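Local coordinates for protein endo alpha-1,4 polygalactosaminidase (Neosartorya fumigata, PDB 6OJ1) that cleaves alpha-1,4-linked galactosamine polymers internally as a fungal glycoside hydrolase and thereby disrupts microbial biofilms, at residues P221-E231 against A252-S262. Sequence-based numbering, arbitrary orientation.
Sequences PQNGKPVFHIE and ACDFAGSANFS. With NAG (2-acetamido-2-deoxy-beta-D-glucopyranose), chain F.
Phe-255 and Phe-261 both turn a ring edge toward the same face of His-229, in the beta-alpha-beta unit of the GH114 (beta/alpha)-barrel formed by strand 227-231, helix 246-253 and strand 261-266. The Phe-255 pairing is offset edge-to-face, with CE1 3.5 Å from His-229 CE1; the Phe-261 ring stands at 89° to the imidazole. Phe-261 is sandwiched: Phe-255 CE2 sits over the centre of one face, while Val-227 CB makes a CH-pi contact with the opposite face, 4.1 Å from the ring centroid. A chi1 of 168°, which sets CG opposite the backbone N, carries the imidazole of His-229 over to Ala-252, whose O lies in the ring plane, 3.4 Å from CE1. Its NE2 donates along the same strand to the anti lone pair of Glu-231 OE2 at 2.6 Å, and ND1 bonds to Thr-263, so the imidazole cannot easily rotate. Ser-262 N to Val-227 O and His-229 N to Ser-262 O, both 2.8 Å, join the parallel strands. Pro-221 CB packs on CB of Asn-260, the residue whose ND2 carries the N-linked glycan. Ser-262 OG, hydrogen-bonded to Thr-40 O, also accepts from a water that bridges Val-227 N and Asn-260 O.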
# COMPACT_ATOMS: atom_id res chain seq x y z
N PRO A 221 6.75 7.54 -12.22
CA PRO A 221 6.24 8.64 -13.06
C PRO A 221 6.98 8.78 -14.38
O PRO A 221 6.38 9.23 -15.36
CB PRO A 221 6.40 9.88 -12.17
CG PRO A 221 7.37 9.49 -11.12
CD PRO A 221 7.17 8.04 -10.89
N GLN A 222 8.26 8.40 -14.43
CA GLN A 222 8.96 8.36 -15.71
C GLN A 222 8.29 7.41 -16.69
O GLN A 222 8.44 7.57 -17.91
CB GLN A 222 10.43 7.98 -15.49
CG GLN A 222 11.24 9.04 -14.74
CD GLN A 222 12.60 8.56 -14.23
OE1 GLN A 222 12.99 7.41 -14.45
NE2 GLN A 222 13.32 9.44 -13.54
N ASN A 223 7.53 6.43 -16.19
CA ASN A 223 6.72 5.55 -17.02
C ASN A 223 5.23 5.83 -16.90
O ASN A 223 4.41 4.93 -17.15
CB ASN A 223 7.03 4.09 -16.69
CG ASN A 223 8.42 3.68 -17.12
OD1 ASN A 223 8.61 3.18 -18.23
ND2 ASN A 223 9.41 3.92 -16.26
N GLY A 224 4.86 7.05 -16.51
CA GLY A 224 3.46 7.42 -16.49
C GLY A 224 2.66 6.89 -15.32
O GLY A 224 1.42 6.85 -15.40
N LYS A 225 3.31 6.48 -14.24
CA LYS A 225 2.57 5.92 -13.12
C LYS A 225 2.86 6.72 -11.85
O LYS A 225 4.00 7.15 -11.64
CB LYS A 225 2.93 4.44 -12.93
CG LYS A 225 2.45 3.57 -14.11
CD LYS A 225 3.11 2.19 -14.14
CE LYS A 225 2.60 1.39 -15.33
NZ LYS A 225 3.17 -0.01 -15.32
N PRO A 226 1.86 6.96 -11.02
CA PRO A 226 2.06 7.83 -9.86
C PRO A 226 2.84 7.12 -8.75
O PRO A 226 2.91 5.89 -8.70
CB PRO A 226 0.64 8.18 -9.41
CG PRO A 226 -0.23 7.09 -9.96
CD PRO A 226 0.44 6.62 -11.23
N VAL A 227 3.46 7.93 -7.90
CA VAL A 227 3.99 7.47 -6.62
C VAL A 227 3.11 8.09 -5.55
O VAL A 227 3.09 9.32 -5.39
CB VAL A 227 5.45 7.85 -6.39
CG1 VAL A 227 5.87 7.38 -4.99
CG2 VAL A 227 6.35 7.25 -7.47
N PHE A 228 2.39 7.26 -4.83
CA PHE A 228 1.60 7.70 -3.69
C PHE A 228 2.53 7.71 -2.49
O PHE A 228 2.89 6.66 -1.95
CB PHE A 228 0.37 6.80 -3.53
CG PHE A 228 -0.54 6.89 -4.72
CD1 PHE A 228 -1.08 8.13 -5.08
CD2 PHE A 228 -0.85 5.78 -5.48
CE1 PHE A 228 -1.92 8.25 -6.19
CE2 PHE A 228 -1.70 5.88 -6.59
CZ PHE A 228 -2.23 7.12 -6.95
N HIS A 229 2.96 8.91 -2.10
CA HIS A 229 4.16 9.11 -1.30
C HIS A 229 3.78 9.62 0.08
O HIS A 229 3.10 10.65 0.20
CB HIS A 229 5.09 10.09 -2.02
CG HIS A 229 6.22 10.59 -1.18
ND1 HIS A 229 6.51 11.94 -1.05
CD2 HIS A 229 7.14 9.94 -0.43
CE1 HIS A 229 7.55 12.09 -0.25
NE2 HIS A 229 7.95 10.89 0.14
N ILE A 230 4.24 8.92 1.13
CA ILE A 230 3.95 9.28 2.52
C ILE A 230 5.24 9.69 3.21
O ILE A 230 6.26 9.01 3.08
CB ILE A 230 3.31 8.10 3.28
CG1 ILE A 230 2.16 7.47 2.51
CG2 ILE A 230 2.83 8.56 4.66
CD1 ILE A 230 1.69 6.16 3.15
N GLU A 231 5.19 10.79 3.98
CA GLU A 231 6.25 11.11 4.92
C GLU A 231 5.63 11.29 6.30
O GLU A 231 4.47 11.69 6.43
CB GLU A 231 7.04 12.37 4.53
CG GLU A 231 7.81 12.23 3.19
CD GLU A 231 9.07 11.38 3.30
OE1 GLU A 231 9.68 11.33 4.39
OE2 GLU A 231 9.47 10.77 2.27
N ALA A 252 9.87 16.97 3.50
CA ALA A 252 8.99 15.93 3.00
C ALA A 252 8.55 16.16 1.56
O ALA A 252 8.19 15.20 0.87
CB ALA A 252 7.75 15.83 3.90
N CYS A 253 8.59 17.41 1.09
CA CYS A 253 7.89 17.83 -0.11
C CYS A 253 8.80 18.18 -1.27
O CYS A 253 8.39 18.05 -2.42
CB CYS A 253 7.03 19.06 0.18
SG CYS A 253 5.55 18.71 1.12
N ASP A 254 10.00 18.65 -0.98
CA ASP A 254 10.88 19.22 -1.98
C ASP A 254 12.07 18.29 -2.16
O ASP A 254 12.96 18.22 -1.31
CB ASP A 254 11.31 20.63 -1.58
CG ASP A 254 10.13 21.59 -1.45
OD1 ASP A 254 9.13 21.41 -2.19
OD2 ASP A 254 10.20 22.51 -0.60
N PHE A 255 12.05 17.55 -3.27
CA PHE A 255 13.15 16.67 -3.65
C PHE A 255 13.13 16.57 -5.16
O PHE A 255 12.16 16.97 -5.81
CB PHE A 255 13.03 15.29 -2.99
CG PHE A 255 11.66 14.70 -3.05
CD1 PHE A 255 10.73 14.96 -2.06
CD2 PHE A 255 11.29 13.86 -4.10
CE1 PHE A 255 9.45 14.41 -2.10
CE2 PHE A 255 10.02 13.31 -4.15
CZ PHE A 255 9.10 13.58 -3.15
N ALA A 256 14.22 16.07 -5.73
CA ALA A 256 14.33 15.95 -7.17
C ALA A 256 13.13 15.22 -7.74
O ALA A 256 12.84 14.08 -7.36
CB ALA A 256 15.62 15.22 -7.55
N GLY A 257 12.40 15.90 -8.63
CA GLY A 257 11.24 15.31 -9.26
C GLY A 257 10.03 15.16 -8.37
O GLY A 257 9.10 14.42 -8.72
N SER A 258 10.01 15.84 -7.22
CA SER A 258 8.87 15.74 -6.31
C SER A 258 7.59 16.26 -6.93
O SER A 258 6.50 15.86 -6.49
CB SER A 258 9.14 16.51 -5.01
OG SER A 258 9.55 17.84 -5.29
N ALA A 259 7.68 17.13 -7.94
CA ALA A 259 6.47 17.61 -8.60
C ALA A 259 5.67 16.47 -9.24
O ALA A 259 4.48 16.66 -9.54
CB ALA A 259 6.83 18.66 -9.66
N ASN A 260 6.28 15.30 -9.43
CA ASN A 260 5.57 14.15 -9.98
C ASN A 260 5.13 13.16 -8.91
O ASN A 260 4.38 12.23 -9.23
CB ASN A 260 6.44 13.45 -11.03
CG ASN A 260 6.42 14.16 -12.39
OD1 ASN A 260 5.57 15.01 -12.63
ND2 ASN A 260 7.33 13.80 -13.27
N PHE A 261 5.53 13.34 -7.65
CA PHE A 261 5.08 12.47 -6.56
C PHE A 261 3.80 13.03 -5.95
O PHE A 261 3.63 14.24 -5.82
CB PHE A 261 6.15 12.36 -5.47
CG PHE A 261 7.34 11.48 -5.83
CD1 PHE A 261 8.00 11.62 -7.04
CD2 PHE A 261 7.80 10.52 -4.94
CE1 PHE A 261 9.09 10.82 -7.35
CE2 PHE A 261 8.90 9.72 -5.25
CZ PHE A 261 9.53 9.87 -6.45
N SER A 262 2.89 12.12 -5.58
CA SER A 262 1.65 12.50 -4.91
C SER A 262 1.89 12.39 -3.41
O SER A 262 1.68 11.34 -2.81
CB SER A 262 0.50 11.62 -5.36
OG SER A 262 0.28 11.79 -6.75
C1 NAG F . 7.32 14.44 -14.56
C2 NAG F . 8.66 15.15 -14.88
C3 NAG F . 8.69 15.64 -16.34
C4 NAG F . 8.30 14.53 -17.30
C5 NAG F . 6.93 13.98 -16.89
C6 NAG F . 6.43 12.88 -17.79
C7 NAG F . 9.97 16.44 -13.25
C8 NAG F . 10.00 17.65 -12.37
N2 NAG F . 8.86 16.27 -13.97
O3 NAG F . 10.00 16.10 -16.65
O4 NAG F . 8.25 15.02 -18.64
O5 NAG F . 7.04 13.44 -15.57
O6 NAG F . 6.93 11.60 -17.42
O7 NAG F . 10.91 15.64 -13.29
O HOH W 1 2.33 10.81 -8.60